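Local coordinates for amino acid ABC transporter, binding protein (Thermus thermophilus, PDB 3VV5) that binds the lysine analogue (S)-2-aminoethyl-L-cysteine (L-thialysine) as the solute-binding component of an amino acid ABC transporter, at residues 151-154 with 155-159; 174-177 with 178-182; 232-235 with 236-240; 61-64 with 65-69; 88-91 with 92-95. All blocks are in the same frame, centred on the assembly; numbering follows the deposited sequence.

Contact 1: residues 151-154 with 155-159; sequences TYME and AAQKI. With SLZ (L-thialysine), chain C.
Thr151 works in two directions at the start of helix 151-158: its carbonyl O takes the amide of Ala155 (Ala155 N to Thr151 O, 3.0 Å), while its own N-H runs to the substrate carboxylate, Thr151 N to O of L-thialysine 2.9 Å. That donor is well aimed, with 162° at the hydrogen. The side chain stands by the same carboxylate, CG2 of Thr151 lying 3.6 Å from the ligand's OXT. With chi1 at 57°, OG1 sits between the backbone N and the carbonyl carbon, above one face of the Tyr152 ring toward its rim, and hydrogen-bonds to Glu215, which also grips the ligand. Tyr152 comes next: its CE2 lies 3.7 Å from the ligand CA, and OH accepts a hydrogen bond from the ligand's amino N at 3.1 Å. At the other end of the residue, Tyr152 O receives Ala156 N at 2.9 Å. Helix 151-158 is the crossover of the beta-alpha-beta unit formed with strands 143-147 and 164-168, in one lobe of the two-lobed solute-binding fold. Its N-terminal end faces the bound carboxylate, and the helix dipole would probably steady that negative charge. Met153, its CG trans to the backbone N (chi1 -177°), runs alongside Gln157, Met153 CG to Gln157 NE2 4.0 Å, the two residues being also joined by the backbone bond from Gln157 N to Met153 O. The backbone N of Met153 is hydrogen-bonded to Thr150 OG1. At Glu154 O the bond from Lys158 N is weak, and Lys158 CG comes to 3.2 Å from that oxygen.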
loop_
_atom_site.group_PDB
_atom_site.type_symbol
_atom_site.label_atom_id
_atom_site.label_comp_id
_atom_site.label_asym_id
_atom_site.label_seq_id
_atom_site.Cartn_x
_atom_site.Cartn_y
_atom_site.Cartn_z
ATOM N N THR A 151 -4.860 -0.590 -7.952
ATOM C CA THR A 151 -6.220 -1.094 -7.959
ATOM C C THR A 151 -7.239 0.057 -8.047
ATOM O O THR A 151 -8.359 -0.154 -8.473
ATOM C CB THR A 151 -6.472 -1.974 -6.724
ATOM O OG1 THR A 151 -6.202 -1.205 -5.551
ATOM C CG2 THR A 151 -5.485 -3.141 -6.718
ATOM N N TYR A 152 -6.845 1.262 -7.646
ATOM C CA TYR A 152 -7.706 2.455 -7.802
ATOM C C TYR A 152 -7.876 2.796 -9.273
ATOM O O TYR A 152 -8.995 3.047 -9.724
ATOM C CB TYR A 152 -7.154 3.656 -7.012
ATOM C CG TYR A 152 -6.682 3.256 -5.638
ATOM C CD1 TYR A 152 -7.525 2.574 -4.768
ATOM C CD2 TYR A 152 -5.373 3.520 -5.223
ATOM C CE1 TYR A 152 -7.091 2.161 -3.491
ATOM C CE2 TYR A 152 -4.924 3.110 -3.957
ATOM C CZ TYR A 152 -5.788 2.439 -3.102
ATOM O OH TYR A 152 -5.342 2.024 -1.857
ATOM N N MET A 153 -6.766 2.788 -10.010
ATOM C CA MET A 153 -6.795 2.928 -11.463
ATOM C C MET A 153 -7.678 1.855 -12.116
ATOM O O MET A 153 -8.546 2.176 -12.915
ATOM C CB MET A 153 -5.374 2.858 -12.031
ATOM C CG MET A 153 -5.289 3.061 -13.543
ATOM S SD MET A 153 -3.600 3.221 -14.099
ATOM C CE MET A 153 -3.080 1.520 -14.227
ATOM N N GLU A 154 -7.452 0.593 -11.770
ATOM C CA GLU A 154 -8.237 -0.520 -12.324
ATOM C C GLU A 154 -9.735 -0.300 -12.080
ATOM O O GLU A 154 -10.552 -0.451 -12.997
ATOM C CB GLU A 154 -7.752 -1.850 -11.727
ATOM C CG GLU A 154 -8.658 -3.063 -11.971
ATOM C CD GLU A 154 -8.249 -4.280 -11.143
ATOM O OE1 GLU A 154 -9.156 -4.953 -10.608
ATOM O OE2 GLU A 154 -7.027 -4.549 -11.011
ATOM N N ALA A 155 -10.081 0.112 -10.861
ATOM C CA ALA A 155 -11.471 0.378 -10.505
ATOM C C ALA A 155 -12.066 1.547 -11.277
ATOM O O ALA A 155 -13.212 1.458 -11.724
ATOM C CB ALA A 155 -11.614 0.616 -9.016
ATOM N N ALA A 156 -11.302 2.632 -11.419
ATOM C CA ALA A 156 -11.739 3.784 -12.217
ATOM C C ALA A 156 -12.017 3.393 -13.671
ATOM O O ALA A 156 -12.975 3.885 -14.277
ATOM C CB ALA A 156 -10.727 4.930 -12.151
ATOM N N GLN A 157 -11.196 2.499 -14.214
ATOM C CA GLN A 157 -11.373 2.014 -15.595
ATOM C C GLN A 157 -12.640 1.175 -15.815
ATOM O O GLN A 157 -13.099 1.024 -16.946
ATOM C CB GLN A 157 -10.127 1.239 -16.049
ATOM C CG GLN A 157 -8.942 2.127 -16.434
ATOM C CD GLN A 157 -7.634 1.360 -16.551
ATOM O OE1 GLN A 157 -7.508 0.220 -16.083
ATOM N NE2 GLN A 157 -6.640 1.993 -17.171
ATOM N N LYS A 158 -13.211 0.642 -14.740
ATOM C CA LYS A 158 -14.422 -0.184 -14.825
ATOM C C LYS A 158 -15.722 0.600 -14.586
ATOM O O LYS A 158 -16.801 0.106 -14.898
ATOM C CB LYS A 158 -14.336 -1.379 -13.859
ATOM C CG LYS A 158 -13.051 -2.216 -14.001
ATOM C CD LYS A 158 -13.188 -3.407 -14.946
ATOM C CE LYS A 158 -13.337 -4.718 -14.160
ATOM N NZ LYS A 158 -13.450 -5.932 -15.043
ATOM N N ILE A 159 -15.623 1.801 -14.022
ATOM C CA ILE A 159 -16.798 2.649 -13.784
ATOM C C ILE A 159 -17.234 3.383 -15.074
ATOM O O ILE A 159 -16.478 4.189 -15.622
ATOM C CB ILE A 159 -16.538 3.649 -12.635
ATOM C CG1 ILE A 159 -16.139 2.905 -11.350
ATOM C CG2 ILE A 159 -17.757 4.554 -12.393
ATOM C CD1 ILE A 159 -15.440 3.792 -10.320
HETATM N N SLZ C . -3.605 -0.482 -2.546
HETATM C CA SLZ C . -2.867 0.047 -3.716
HETATM C CB SLZ C . -1.379 0.301 -3.355
HETATM S SG SLZ C . -0.772 2.013 -3.138
HETATM C CD SLZ C . 0.946 1.559 -2.709
HETATM C CE SLZ C . 1.967 2.693 -2.570
HETATM N NZ SLZ C . 3.018 2.256 -1.636
HETATM C C SLZ C . -2.882 -1.086 -4.738
HETATM O O SLZ C . -2.767 -0.790 -5.938
HETATM O OXT SLZ C . -3.008 -2.249 -4.291
#

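Contact 2: residues 174-177 with 178-182; sequences ALQD and LLAGR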
loop_
_atom_site.group_PDB
_atom_site.type_symbol
_atom_site.label_atom_id
_atom_site.label_comp_id
_atom_site.label_asym_id
_atom_site.label_seq_id
_atom_site.Cartn_x
_atom_site.Cartn_y
_atom_site.Cartn_z
ATOM N N ALA A 174 -2.076 13.287 -6.752
ATOM C CA ALA A 174 -3.528 13.301 -7.049
ATOM C C ALA A 174 -4.304 14.142 -6.038
ATOM O O ALA A 174 -5.199 14.904 -6.422
ATOM C CB ALA A 174 -4.104 11.885 -7.159
ATOM N N LEU A 175 -3.948 14.032 -4.754
ATOM C CA LEU A 175 -4.593 14.845 -3.717
ATOM C C LEU A 175 -4.386 16.341 -3.973
ATOM O O LEU A 175 -5.331 17.137 -3.842
ATOM C CB LEU A 175 -4.097 14.465 -2.316
ATOM C CG LEU A 175 -4.340 15.455 -1.176
ATOM C CD1 LEU A 175 -5.857 15.641 -0.860
ATOM C CD2 LEU A 175 -3.553 15.009 0.064
ATOM N N GLN A 176 -3.160 16.720 -4.337
ATOM C CA GLN A 176 -2.882 18.114 -4.642
ATOM C C GLN A 176 -3.793 18.609 -5.780
ATOM O O GLN A 176 -4.324 19.708 -5.695
ATOM C CB GLN A 176 -1.403 18.327 -4.979
ATOM C CG GLN A 176 -1.042 19.731 -5.485
ATOM C CD GLN A 176 -1.471 20.880 -4.571
ATOM O OE1 GLN A 176 -1.266 20.848 -3.351
ATOM N NE2 GLN A 176 -2.063 21.916 -5.169
ATOM N N ASP A 177 -3.980 17.793 -6.821
ATOM C CA ASP A 177 -4.821 18.217 -7.958
ATOM C C ASP A 177 -6.313 18.285 -7.640
ATOM O O ASP A 177 -7.044 19.098 -8.213
ATOM C CB ASP A 177 -4.542 17.385 -9.205
ATOM C CG ASP A 177 -3.453 17.995 -10.065
ATOM O OD1 ASP A 177 -2.866 19.011 -9.636
ATOM O OD2 ASP A 177 -3.191 17.478 -11.169
ATOM N N LEU A 178 -6.759 17.445 -6.708
ATOM C CA LEU A 178 -8.118 17.543 -6.165
ATOM C C LEU A 178 -8.298 18.860 -5.401
ATOM O O LEU A 178 -9.308 19.554 -5.562
ATOM C CB LEU A 178 -8.445 16.346 -5.266
ATOM C CG LEU A 178 -9.769 16.371 -4.498
ATOM C CD1 LEU A 178 -10.950 16.225 -5.463
ATOM C CD2 LEU A 178 -9.783 15.299 -3.407
ATOM N N LEU A 179 -7.306 19.219 -4.595
ATOM C CA LEU A 179 -7.374 20.453 -3.816
ATOM C C LEU A 179 -7.320 21.663 -4.749
ATOM O O LEU A 179 -7.940 22.694 -4.491
ATOM C CB LEU A 179 -6.245 20.495 -2.770
ATOM C CG LEU A 179 -6.297 19.538 -1.568
ATOM C CD1 LEU A 179 -4.964 19.540 -0.794
ATOM C CD2 LEU A 179 -7.448 19.874 -0.649
ATOM N N ALA A 180 -6.609 21.498 -5.856
ATOM C CA ALA A 180 -6.418 22.543 -6.843
ATOM C C ALA A 180 -7.644 22.710 -7.749
ATOM O O ALA A 180 -7.785 23.737 -8.418
ATOM C CB ALA A 180 -5.188 22.254 -7.666
ATOM N N GLY A 181 -8.516 21.702 -7.770
ATOM C CA GLY A 181 -9.717 21.727 -8.592
ATOM C C GLY A 181 -9.459 21.255 -10.006
ATOM O O GLY A 181 -10.294 21.463 -10.891
ATOM N N ARG A 182 -8.314 20.607 -10.225
ATOM C CA ARG A 182 -7.966 20.099 -11.553
ATOM C C ARG A 182 -8.504 18.684 -11.802
ATOM O O ARG A 182 -8.544 18.202 -12.942
ATOM C CB ARG A 182 -6.460 20.216 -11.806
ATOM C CG ARG A 182 -5.866 21.508 -11.215
ATOM C CD ARG A 182 -5.051 22.314 -12.215
ATOM N NE ARG A 182 -3.748 21.710 -12.501
ATOM C CZ ARG A 182 -2.607 22.036 -11.894
ATOM N NH1 ARG A 182 -2.579 22.971 -10.940
ATOM N NH2 ARG A 182 -1.484 21.419 -12.247
#
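Leu175 and Leu179 lie one turn apart near the end of helix 171-180, where a methyl of Leu175 packs on the branch point of Leu179, Leu175 CD1 to Leu179 CG 4.0 Å; just beyond them a Schellman motif closes the helix at Gly181. The two side chains cross obliquely, Leu175 with CG opposite its backbone N (chi1 163°) and Leu179 with CG beside its N (chi1 -70°). Leu179 CG also leans on the carbonyl of the preceding turn, 3.4 Å from Leu175 O. Three backbone bonds carry the turns, to the carbonyls of Ala174, Leu175 and Gln176, and in the last of them Ala180 N lies 2.9 Å from Gln176 O. The motif itself is made by Arg182 N to Asp177 O, 2.8 Å, around Gly181 N to Leu178 O, 3.2 Å, with Gly181 at positive phi.

Asp177 OD1 makes a long salt bridge with Arg182 that rests on charge alone, since no N-H points at it. Arg182 bends at chi2 and chi3 to bring its guanidinium there, the planes of the two groups 53° apart, and Asp177 OD1 rides over the centre of one guanidinium face, 3.8 Å from Arg182 NH2.

Farther out, Trp186 of strand 185-189 meets Leu175 and Leu178, Arg200 of helix 190-200 meets Leu175 and Leu179, and Leu206 touches all three leucines. Cutting Leu179 back to an alanine would take away CG and both methyls and is likely to open a gap beside Leu175 CD1 and Leu206. The Asp177 carboxylate has its stronger bond through its other oxygen, OD2, to Tyr168 OH.

Contact 3: residues 232-235 with 236-240; sequences LNRA and LAELM
Arg234 and Glu238 are brought side by side by different first torsions: Arg234 holds CG anti to its backbone N (chi1 173°), whereas Glu238 places CG beside its own N (chi1 -72°) and then runs extended. Both chains therefore point the same way, one turn apart on helix 226-242. The touching is done by the aliphatic part of the arginine, with Arg234 CG 3.5 Å from Glu238 OE2. A kink at chi3 turns the guanidinium plane 66° from the carboxylate, and Arg234 NE stays 4.4 Å from Glu238 OE2, beyond a salt bridge. A water bridges the two groups by the other carboxylate oxygen: it accepts from Arg234 NE at 2.9 Å, lying in the guanidinium plane at its edge, and donates to Glu238 OE1 at 2.8 Å. A leucine in place of Glu238 would probably strand this water without its acceptor and leave the arginine without its nearby opposite charge.

The helix beneath is regular, with bonds such as Glu238 N to Arg234 O at 2.9 Å. It packs on helix 61-72 through Leu232 and Leu239 and on Met219 of strand 206-222 through Leu236, in one lobe of the two-lobed solute-binding fold.

Glu238 OE1 also has a long, weak ion pair with Arg72. Arg234 is thus linked to the carboxylate through water and Arg72 by distant charge, attractions that solvent would probably screen in part.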
loop_
_atom_site.group_PDB
_atom_site.type_symbol
_atom_site.label_atom_id
_atom_site.label_comp_id
_atom_site.label_asym_id
_atom_site.label_seq_id
_atom_site.Cartn_x
_atom_site.Cartn_y
_atom_site.Cartn_z
ATOM N N LEU A 232 8.198 -15.565 5.804
ATOM C CA LEU A 232 7.459 -14.328 6.030
ATOM C C LEU A 232 6.083 -14.620 6.611
ATOM O O LEU A 232 5.636 -13.922 7.532
ATOM C CB LEU A 232 7.363 -13.464 4.750
ATOM C CG LEU A 232 8.708 -12.967 4.197
ATOM C CD1 LEU A 232 8.488 -12.304 2.809
ATOM C CD2 LEU A 232 9.352 -11.961 5.131
ATOM N N ASN A 233 5.418 -15.648 6.102
ATOM C CA ASN A 233 4.125 -16.057 6.659
ATOM C C ASN A 233 4.231 -16.436 8.129
ATOM O O ASN A 233 3.356 -16.098 8.943
ATOM C CB ASN A 233 3.533 -17.225 5.847
ATOM C CG ASN A 233 2.767 -16.748 4.626
ATOM O OD1 ASN A 233 2.136 -15.687 4.646
ATOM N ND2 ASN A 233 2.819 -17.524 3.569
ATOM N N ARG A 234 5.287 -17.174 8.459
ATOM C CA ARG A 234 5.495 -17.617 9.828
ATOM C C ARG A 234 5.671 -16.415 10.779
ATOM O O ARG A 234 4.985 -16.315 11.797
ATOM C CB ARG A 234 6.686 -18.573 9.935
ATOM C CG ARG A 234 7.030 -18.914 11.416
ATOM C CD ARG A 234 8.212 -19.868 11.595
ATOM N NE ARG A 234 9.496 -19.272 11.189
ATOM C CZ ARG A 234 10.125 -19.538 10.043
ATOM N NH1 ARG A 234 11.304 -18.972 9.774
ATOM N NH2 ARG A 234 9.586 -20.375 9.157
ATOM N N ALA A 235 6.566 -15.493 10.428
ATOM C CA ALA A 235 6.800 -14.303 11.231
ATOM C C ALA A 235 5.543 -13.432 11.374
ATOM O O ALA A 235 5.279 -12.930 12.451
ATOM C CB ALA A 235 8.003 -13.483 10.683
ATOM N N LEU A 236 4.764 -13.268 10.301
ATOM C CA LEU A 236 3.529 -12.483 10.357
ATOM C C LEU A 236 2.536 -13.103 11.344
ATOM O O LEU A 236 1.990 -12.409 12.210
ATOM C CB LEU A 236 2.877 -12.344 8.951
ATOM C CG LEU A 236 1.545 -11.560 8.898
ATOM C CD1 LEU A 236 1.719 -10.122 9.330
ATOM C CD2 LEU A 236 0.855 -11.614 7.491
ATOM N N ALA A 237 2.332 -14.411 11.229
ATOM C CA ALA A 237 1.426 -15.120 12.127
ATOM C C ALA A 237 1.898 -15.036 13.582
ATOM O O ALA A 237 1.082 -14.833 14.487
ATOM C CB ALA A 237 1.249 -16.576 11.695
ATOM N N GLU A 238 3.206 -15.127 13.790
ATOM C CA GLU A 238 3.801 -14.954 15.133
ATOM C C GLU A 238 3.593 -13.542 15.700
ATOM O O GLU A 238 3.315 -13.383 16.902
ATOM C CB GLU A 238 5.284 -15.352 15.136
ATOM C CG GLU A 238 5.482 -16.897 15.030
ATOM C CD GLU A 238 6.923 -17.358 14.782
ATOM O OE1 GLU A 238 7.780 -16.524 14.445
ATOM O OE2 GLU A 238 7.201 -18.581 14.918
ATOM N N LEU A 239 3.707 -12.520 14.846
ATOM C CA LEU A 239 3.480 -11.128 15.279
ATOM C C LEU A 239 2.029 -10.861 15.658
ATOM O O LEU A 239 1.744 -10.074 16.570
ATOM C CB LEU A 239 3.898 -10.116 14.198
ATOM C CG LEU A 239 5.335 -10.100 13.677
ATOM C CD1 LEU A 239 5.654 -8.801 12.949
ATOM C CD2 LEU A 239 6.316 -10.323 14.758
ATOM N N MET A 240 1.109 -11.498 14.942
ATOM C CA MET A 240 -0.300 -11.356 15.267
ATOM C C MET A 240 -0.637 -12.035 16.597
ATOM O O MET A 240 -1.464 -11.535 17.362
ATOM C CB MET A 240 -1.162 -11.887 14.131
ATOM C CG MET A 240 -1.205 -10.950 12.947
ATOM S SD MET A 240 -2.188 -11.680 11.634
ATOM C CE MET A 240 -3.832 -11.281 12.170
HETATM O O HOH W 1 10.192 -17.278 13.136
#

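Contact 4: residues 61-64 with 65-69; sequences FEVD and LGNAI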
loop_
_atom_site.group_PDB
_atom_site.type_symbol
_atom_site.label_atom_id
_atom_site.label_comp_id
_atom_site.label_asym_id
_atom_site.label_seq_id
_atom_site.Cartn_x
_atom_site.Cartn_y
_atom_site.Cartn_z
ATOM N N PHE A 61 3.309 2.389 9.066
ATOM C CA PHE A 61 2.827 1.064 9.497
ATOM C C PHE A 61 3.592 -0.107 8.873
ATOM O O PHE A 61 3.989 -1.057 9.574
ATOM C CB PHE A 61 1.332 0.961 9.186
ATOM C CG PHE A 61 0.738 -0.362 9.500
ATOM C CD1 PHE A 61 0.588 -0.773 10.832
ATOM C CD2 PHE A 61 0.329 -1.208 8.476
ATOM C CE1 PHE A 61 0.032 -2.016 11.141
ATOM C CE2 PHE A 61 -0.214 -2.466 8.766
ATOM C CZ PHE A 61 -0.370 -2.873 10.102
ATOM N N GLU A 62 3.816 -0.040 7.562
ATOM C CA GLU A 62 4.474 -1.149 6.855
ATOM C C GLU A 62 5.956 -1.270 7.143
ATOM O O GLU A 62 6.502 -2.366 7.128
ATOM C CB GLU A 62 4.211 -1.076 5.347
ATOM C CG GLU A 62 2.795 -1.451 5.044
ATOM C CD GLU A 62 2.437 -1.412 3.565
ATOM O OE1 GLU A 62 2.540 -0.342 2.935
ATOM O OE2 GLU A 62 1.983 -2.451 3.055
ATOM N N VAL A 63 6.591 -0.139 7.415
ATOM C CA VAL A 63 8.006 -0.115 7.779
ATOM C C VAL A 63 8.212 -0.693 9.187
ATOM O O VAL A 63 9.104 -1.544 9.391
ATOM C CB VAL A 63 8.588 1.300 7.620
ATOM C CG1 VAL A 63 10.047 1.378 8.098
ATOM C CG2 VAL A 63 8.479 1.779 6.119
ATOM N N ASP A 64 7.366 -0.293 10.140
ATOM C CA ASP A 64 7.404 -0.901 11.493
ATOM C C ASP A 64 7.154 -2.407 11.444
ATOM O O ASP A 64 7.837 -3.186 12.117
ATOM C CB ASP A 64 6.399 -0.231 12.423
ATOM C CG ASP A 64 6.875 1.130 12.919
ATOM O OD1 ASP A 64 8.068 1.451 12.729
ATOM O OD2 ASP A 64 6.063 1.866 13.515
ATOM N N LEU A 65 6.187 -2.821 10.634
ATOM C CA LEU A 65 5.884 -4.246 10.478
ATOM C C LEU A 65 7.040 -4.995 9.825
ATOM O O LEU A 65 7.473 -6.066 10.309
ATOM C CB LEU A 65 4.600 -4.467 9.642
ATOM C CG LEU A 65 3.408 -5.343 10.068
ATOM C CD1 LEU A 65 2.733 -6.004 8.842
ATOM C CD2 LEU A 65 3.651 -6.399 11.148
ATOM N N GLY A 66 7.536 -4.446 8.716
ATOM C CA GLY A 66 8.669 -5.045 8.012
ATOM C C GLY A 66 9.876 -5.178 8.926
ATOM O O GLY A 66 10.560 -6.206 8.906
ATOM N N ASN A 67 10.129 -4.152 9.736
ATOM C CA ASN A 67 11.240 -4.197 10.706
ATOM C C ASN A 67 11.039 -5.291 11.770
ATOM O O ASN A 67 11.987 -6.019 12.098
ATOM C CB ASN A 67 11.457 -2.840 11.384
ATOM C CG ASN A 67 12.190 -1.825 10.503
ATOM O OD1 ASN A 67 12.122 -0.621 10.759
ATOM N ND2 ASN A 67 12.912 -2.290 9.515
ATOM N N ALA A 68 9.818 -5.393 12.312
ATOM C CA ALA A 68 9.464 -6.407 13.325
ATOM C C ALA A 68 9.604 -7.829 12.774
ATOM O O ALA A 68 10.084 -8.728 13.467
ATOM C CB ALA A 68 8.035 -6.186 13.849
ATOM N N ILE A 69 9.156 -8.024 11.536
ATOM C CA ILE A 69 9.305 -9.314 10.847
ATOM C C ILE A 69 10.775 -9.683 10.673
ATOM O O ILE A 69 11.186 -10.795 11.023
ATOM C CB ILE A 69 8.603 -9.293 9.468
ATOM C CG1 ILE A 69 7.094 -9.354 9.657
ATOM C CG2 ILE A 69 9.104 -10.445 8.594
ATOM C CD1 ILE A 69 6.309 -9.077 8.389
#
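Phe61 reaches along its helix toward Leu65, the ring's CZ 4.5 Å from Leu65 CG, while ring packing proper comes from Phe253, which meets it edge to face; Trp252, Ile248 and Phe49 also touch this side chain. The torsion that sends the ring this way places CG opposite the backbone N (chi1 177°). The flat carboxylates of Glu62 and Asp64 look elsewhere. Glu62 is buried close to the substrate without belonging to the residues that line its pocket: OE1 is shared by Ser102 OG and Asn50 ND2, and OE2 is hydrogen-bonded to His119 NE2. This is consistent with a second-shell role, since Ser102 and Asn50 line the pocket. Asp64 OD2 takes a hydrogen bond from Trp252 NE1 and a salt bridge from Lys251.

Helix 61-72 follows strand 58-59 in one lobe of the two-lobed solute-binding fold, wedged between strand 76-81 and helices 226-242 and 244-253. Its first two turns are knit by four backbone bonds to the carbonyls of Phe61, Glu62, Val63 and Asp64, among them Gly66 N to Glu62 O at 2.8 Å.

Val63 and Asn67 run alongside each other on the side toward strand 76-81, where Trp79 meets Val63 and Pro77 meets Asn67. Asn67 CB comes within 3.3 Å of Val63 O, the carbonyl that its backbone N already uses. Ala68 CB rests 3.5 Å from Asp64 O and also faces Thr244 and Leu239.

Contact 5: residues 88-91 with 92-95; sequences LIQL and NQGR
Gln90 and Arg95 enclose the Schellman motif that ends helix 87-92, where Gly94 is the first residue to leave helical angles. Backbone bonds define it: Arg95 N reaches back to Gln90 O at 3.1 Å, and within that turn Gly94 N bonds to Leu91 O at 2.9 Å. The second comes in from well above the plane of the Leu91 carbonyl, 65° out of it. Positive phi at Gly94 makes the reversal possible, and a side chain here would jam against the carbonyl O of Gln93. Just before it Asn92 N takes Leu88 O at 3.1 Å; Gln93 N divides itself between the carbonyls of Ile89 and Gln90, both bonds weak.

Among polar side chains, Asn92 is bonded outside the turn: ND2 donates to the O of Ala112, just before strand 113-115, and OD1 accepts from the N of Lys223, just after strand 206-222. Arg95, its first torsion trans (chi1 173°) with CG opposite the backbone N, lies beside Gln90 and points the same way, amide and guanidinium planes 64° apart.

Apolar packing falls to Leu88 and Leu91, which meet Val113 and Ala220, seating the helix on the sheet of its lobe, and to Gln90 CB, 4.0 Å from Arg95 CB. Carbon-to-carbonyl contacts complete the turn: Arg95 CB sits 3.4 Å from Gln90 O, and Gln93 CG comes to 3.3 Å from Ile89 O.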
loop_
_atom_site.group_PDB
_atom_site.type_symbol
_atom_site.label_atom_id
_atom_site.label_comp_id
_atom_site.label_asym_id
_atom_site.label_seq_id
_atom_site.Cartn_x
_atom_site.Cartn_y
_atom_site.Cartn_z
ATOM N N LEU A 88 6.904 -4.799 -8.225
ATOM C CA LEU A 88 6.730 -6.238 -8.447
ATOM C C LEU A 88 7.698 -6.764 -9.512
ATOM O O LEU A 88 8.267 -7.849 -9.365
ATOM C CB LEU A 88 5.280 -6.594 -8.778
ATOM C CG LEU A 88 4.254 -6.234 -7.687
ATOM C CD1 LEU A 88 2.870 -6.729 -8.091
ATOM C CD2 LEU A 88 4.683 -6.765 -6.299
ATOM N N ILE A 89 7.910 -5.972 -10.558
ATOM C CA ILE A 89 8.873 -6.332 -11.601
ATOM C C ILE A 89 10.282 -6.454 -11.035
ATOM O O ILE A 89 10.954 -7.466 -11.247
ATOM C CB ILE A 89 8.788 -5.366 -12.811
ATOM C CG1 ILE A 89 7.414 -5.561 -13.465
ATOM C CG2 ILE A 89 9.911 -5.647 -13.823
ATOM C CD1 ILE A 89 7.039 -4.528 -14.509
ATOM N N GLN A 90 10.723 -5.455 -10.278
ATOM C CA GLN A 90 12.064 -5.508 -9.716
ATOM C C GLN A 90 12.243 -6.634 -8.685
ATOM O O GLN A 90 13.340 -7.151 -8.540
ATOM C CB GLN A 90 12.497 -4.168 -9.121
ATOM C CG GLN A 90 12.734 -3.084 -10.193
ATOM C CD GLN A 90 13.956 -2.202 -9.905
ATOM O OE1 GLN A 90 14.621 -1.729 -10.822
ATOM N NE2 GLN A 90 14.253 -1.995 -8.649
ATOM N N LEU A 91 11.169 -6.982 -7.979
ATOM C CA LEU A 91 11.179 -8.086 -7.026
ATOM C C LEU A 91 11.493 -9.384 -7.765
ATOM O O LEU A 91 12.356 -10.156 -7.341
ATOM C CB LEU A 91 9.806 -8.193 -6.336
ATOM C CG LEU A 91 9.476 -9.439 -5.498
ATOM C CD1 LEU A 91 10.483 -9.587 -4.336
ATOM C CD2 LEU A 91 8.049 -9.382 -4.979
ATOM N N ASN A 92 10.795 -9.591 -8.881
ATOM C CA ASN A 92 11.012 -10.758 -9.731
ATOM C C ASN A 92 12.380 -10.826 -10.395
ATOM O O ASN A 92 12.799 -11.892 -10.832
ATOM C CB ASN A 92 9.899 -10.892 -10.772
ATOM C CG ASN A 92 8.695 -11.669 -10.253
ATOM O OD1 ASN A 92 8.836 -12.677 -9.551
ATOM N ND2 ASN A 92 7.500 -11.206 -10.602
ATOM N N GLN A 93 13.063 -9.681 -10.483
ATOM C CA GLN A 93 14.425 -9.617 -11.002
ATOM C C GLN A 93 15.446 -9.820 -9.889
ATOM O O GLN A 93 16.643 -9.937 -10.150
ATOM C CB GLN A 93 14.666 -8.269 -11.693
ATOM C CG GLN A 93 13.791 -8.072 -12.907
ATOM C CD GLN A 93 14.026 -6.741 -13.573
ATOM O OE1 GLN A 93 14.223 -5.728 -12.902
ATOM N NE2 GLN A 93 13.995 -6.728 -14.907
ATOM N N GLY A 94 14.973 -9.851 -8.647
ATOM C CA GLY A 94 15.846 -10.132 -7.515
ATOM C C GLY A 94 16.528 -8.923 -6.890
ATOM O O GLY A 94 17.476 -9.075 -6.139
ATOM N N ARG A 95 16.046 -7.724 -7.207
ATOM C CA ARG A 95 16.567 -6.471 -6.631
ATOM C C ARG A 95 16.334 -6.405 -5.115
ATOM O O ARG A 95 17.163 -5.878 -4.365
ATOM C CB ARG A 95 15.955 -5.249 -7.356
ATOM C CG ARG A 95 16.300 -3.873 -6.737
ATOM C CD ARG A 95 17.657 -3.363 -7.175
ATOM N NE ARG A 95 18.072 -2.096 -6.552
ATOM C CZ ARG A 95 17.721 -0.878 -6.970
ATOM N NH1 ARG A 95 16.900 -0.728 -7.998
ATOM N NH2 ARG A 95 18.182 0.201 -6.345
#

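All five contacts lie within single helices or their ends, yet their surroundings differ. Contact 4 is the buried one; the others are partly buried, each mixing buried and exposed residues. Contacts 3 and 4 touch directly, Leu239 CD1 packing on Leu65 CD2 at 3.6 Å, so two helices of one lobe lock together. Contacts 2 and 5 share a Schellman ending at glycine, their centres about 32 Å apart. Contact 1 alone grips L-thialysine, at a helix start, whereas contact 4 backs the pocket from the second shell. Ionic chemistry at contacts 2 and 3 is loose, long or water-mediated.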